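Local coordinates for protein glycoside Hydrolase (Bacteroides plebeius, PDB 5T3B) that probably hydrolyses glycosidic bonds in polysaccharides as a glycoside hydrolase family 50 enzyme of a gut bacterium, at residues E31-S36 and L426-N431. Residues are numbered along the deposited sequence; the frame is centred on the assembly and turned at random. Where two conformers were deposited one is given.
Sequences ETYPNS and LLEAKN. With EDO (1,2-ethanediol), chain H.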
loop_
_atom_site.group_PDB
_atom_site.type_symbol
_atom_site.label_atom_id
_atom_site.label_comp_id
_atom_site.label_asym_id
_atom_site.label_seq_id
_atom_site.Cartn_x
_atom_site.Cartn_y
_atom_site.Cartn_z
ATOM N N GLU A 31 15.568 -8.765 24.637
ATOM C CA GLU A 31 15.506 -10.024 23.926
ATOM C C GLU A 31 15.684 -9.753 22.409
ATOM O O GLU A 31 15.544 -8.626 21.966
ATOM C CB GLU A 31 14.247 -10.792 24.226
ATOM C CG GLU A 31 12.996 -10.127 23.775
ATOM C CD GLU A 31 11.712 -10.903 24.141
ATOM O OE1 GLU A 31 11.237 -10.862 25.288
ATOM O OE2 GLU A 31 11.203 -11.641 23.307
ATOM N N THR A 32 15.993 -10.783 21.654
ATOM C CA THR A 32 16.196 -10.658 20.230
ATOM C C THR A 32 14.818 -10.641 19.528
ATOM O O THR A 32 13.974 -11.480 19.762
ATOM C CB THR A 32 17.036 -11.822 19.683
ATOM O OG1 THR A 32 18.271 -11.783 20.400
ATOM C CG2 THR A 32 17.262 -11.613 18.223
ATOM N N TYR A 33 14.615 -9.620 18.699
ATOM C CA TYR A 33 13.327 -9.550 17.967
ATOM C C TYR A 33 13.286 -10.743 16.972
ATOM O O TYR A 33 14.300 -11.058 16.335
ATOM C CB TYR A 33 13.237 -8.194 17.310
ATOM C CG TYR A 33 11.898 -7.993 16.617
ATOM C CD1 TYR A 33 10.794 -7.537 17.321
ATOM C CD2 TYR A 33 11.737 -8.232 15.258
ATOM C CE1 TYR A 33 9.581 -7.329 16.688
ATOM C CE2 TYR A 33 10.516 -8.039 14.629
ATOM C CZ TYR A 33 9.440 -7.584 15.350
ATOM O OH TYR A 33 8.198 -7.334 14.734
ATOM N N PRO A 34 12.110 -11.381 16.800
ATOM C CA PRO A 34 12.075 -12.576 15.912
ATOM C C PRO A 34 12.579 -12.255 14.490
ATOM O O PRO A 34 12.222 -11.230 13.895
ATOM C CB PRO A 34 10.608 -12.962 15.901
ATOM C CG PRO A 34 10.105 -12.493 17.202
ATOM C CD PRO A 34 10.811 -11.196 17.439
ATOM N N ASN A 35 13.452 -13.129 13.988
ATOM C CA ASN A 35 13.950 -13.003 12.638
ATOM C C ASN A 35 14.842 -11.796 12.386
ATOM O O ASN A 35 15.104 -11.444 11.290
ATOM C CB ASN A 35 12.829 -13.104 11.601
ATOM C CG ASN A 35 11.985 -14.320 11.786
ATOM O OD1 ASN A 35 10.752 -14.208 11.947
ATOM N ND2 ASN A 35 12.620 -15.497 11.839
ATOM N N SER A 36 15.411 -11.261 13.454
ATOM C CA SER A 36 16.298 -10.132 13.460
ATOM C C SER A 36 17.550 -10.467 14.257
ATOM O O SER A 36 17.569 -11.351 15.095
ATOM C CB SER A 36 15.621 -8.959 14.111
ATOM O OG SER A 36 16.387 -7.767 14.038
ATOM N N LEU A 426 8.702 -3.381 9.054
ATOM C CA LEU A 426 8.827 -3.130 7.606
ATOM C C LEU A 426 10.224 -2.587 7.278
ATOM O O LEU A 426 10.764 -2.916 6.216
ATOM C CB LEU A 426 7.774 -2.181 7.144
ATOM C CG LEU A 426 6.358 -2.621 7.236
ATOM C CD1 LEU A 426 5.377 -1.578 6.764
ATOM C CD2 LEU A 426 6.136 -3.967 6.519
ATOM N N LEU A 427 10.796 -1.745 8.136
ATOM C CA LEU A 427 12.121 -1.177 7.891
ATOM C C LEU A 427 13.163 -2.257 7.753
ATOM O O LEU A 427 14.169 -2.051 7.085
ATOM C CB LEU A 427 12.479 -0.131 8.933
ATOM C CG LEU A 427 11.738 1.184 8.829
ATOM C CD1 LEU A 427 11.878 1.990 10.121
ATOM C CD2 LEU A 427 12.129 1.976 7.623
ATOM N N GLU A 428 12.985 -3.379 8.453
ATOM C CA GLU A 428 13.942 -4.458 8.340
ATOM C C GLU A 428 13.880 -5.215 7.021
ATOM O O GLU A 428 14.824 -5.950 6.683
ATOM C CB GLU A 428 13.771 -5.448 9.495
ATOM C CG GLU A 428 14.053 -4.869 10.841
ATOM C CD GLU A 428 14.373 -5.915 11.878
ATOM O OE1 GLU A 428 15.477 -6.515 11.831
ATOM O OE2 GLU A 428 13.523 -6.108 12.727
ATOM N N ALA A 429 12.798 -5.079 6.300
ATOM C CA ALA A 429 12.646 -5.742 5.018
ATOM C C ALA A 429 13.322 -4.909 3.935
ATOM O O ALA A 429 12.799 -3.848 3.530
ATOM C CB ALA A 429 11.171 -5.970 4.670
ATOM N N LYS A 430 14.437 -5.390 3.406
ATOM C CA LYS A 430 15.201 -4.654 2.408
ATOM C C LYS A 430 14.487 -4.533 1.073
ATOM O O LYS A 430 14.833 -3.674 0.253
ATOM C CB LYS A 430 16.539 -5.320 2.198
ATOM C CG LYS A 430 17.470 -5.266 3.386
ATOM C CD LYS A 430 18.889 -5.703 3.003
ATOM C CE LYS A 430 19.656 -6.342 4.144
ATOM N NZ LYS A 430 20.918 -6.778 3.538
ATOM N N ASN A 431 13.471 -5.382 0.881
ATOM C CA ASN A 431 12.621 -5.321 -0.278
ATOM C C ASN A 431 11.355 -4.483 -0.112
ATOM O O ASN A 431 10.549 -4.424 -1.052
ATOM C CB ASN A 431 12.217 -6.732 -0.784
ATOM C CG ASN A 431 11.561 -7.573 0.270
ATOM O OD1 ASN A 431 11.966 -7.593 1.445
ATOM N ND2 ASN A 431 10.614 -8.387 -0.174
HETATM C C1 EDO H . 7.843 -10.906 13.424
HETATM O O1 EDO H . 7.577 -12.088 14.140
HETATM C C2 EDO H . 9.069 -11.028 12.544
HETATM O O2 EDO H . 8.813 -12.125 11.602
HETATM O O HOH W 1 12.513 -8.716 11.710
HETATM O O HOH W 2 15.373 -8.957 10.224
#
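Ser-36 and Glu-428 join a type II beta turn, Tyr-33 to Ser-36, to the 426-431 segment, near the C-terminal part of helix 412-427. The turn lies in the connection between strand 31-32 and strand 39-48, which pair antiparallel, and its backbone bond is Ser-36 N to Tyr-33 O, 3.1 Å. The joint is narrow, burying 100 Å² in all, and most of what is covered belongs to Glu-428.

One direct hydrogen bond crosses it: Ser-36 OG donates to Glu-428 OE1 at 2.7 Å, meeting the oxygen on its syn side and only 16° out of the carboxylate plane. With OG turned anti to the Ser-36 nitrogen (chi1 -174°), the hydroxyl faces the carboxylate while also accepting from the backbone N of Lys-38, so a single oxygen serves both.

Charge and ring contacts converge on the other oxygen. Glu-428 OE2 forms a salt bridge with Arg-61, which also makes a cation-pi contact with Tyr-33; a shared arginine thus ties ring and carboxylate together, and its positive charge probably favours the ionised acid. Tyr-33 CD2 lies 3.8 Å from Glu-428 OE2, the ring and carboxylate planes being 49° apart, so the two are not stacked. Replacing Glu-428 with an alanine would probably leave Ser-36 OG without its acceptor and Arg-61 without this anionic mate, weakening the link between the turn and the 426-431 segment.

Water supplements the direct contacts. One molecule bridges Pro-34 O and Glu-428 OE2 weakly. The second is closer, 2.7 Å from Asn-35 O and 2.9 Å from Glu-428 OE1. On the turn, a 1,2-ethanediol, probably from the crystallisation liquor, donates from its O2 to Asn-35 OD1 at 2.9 Å.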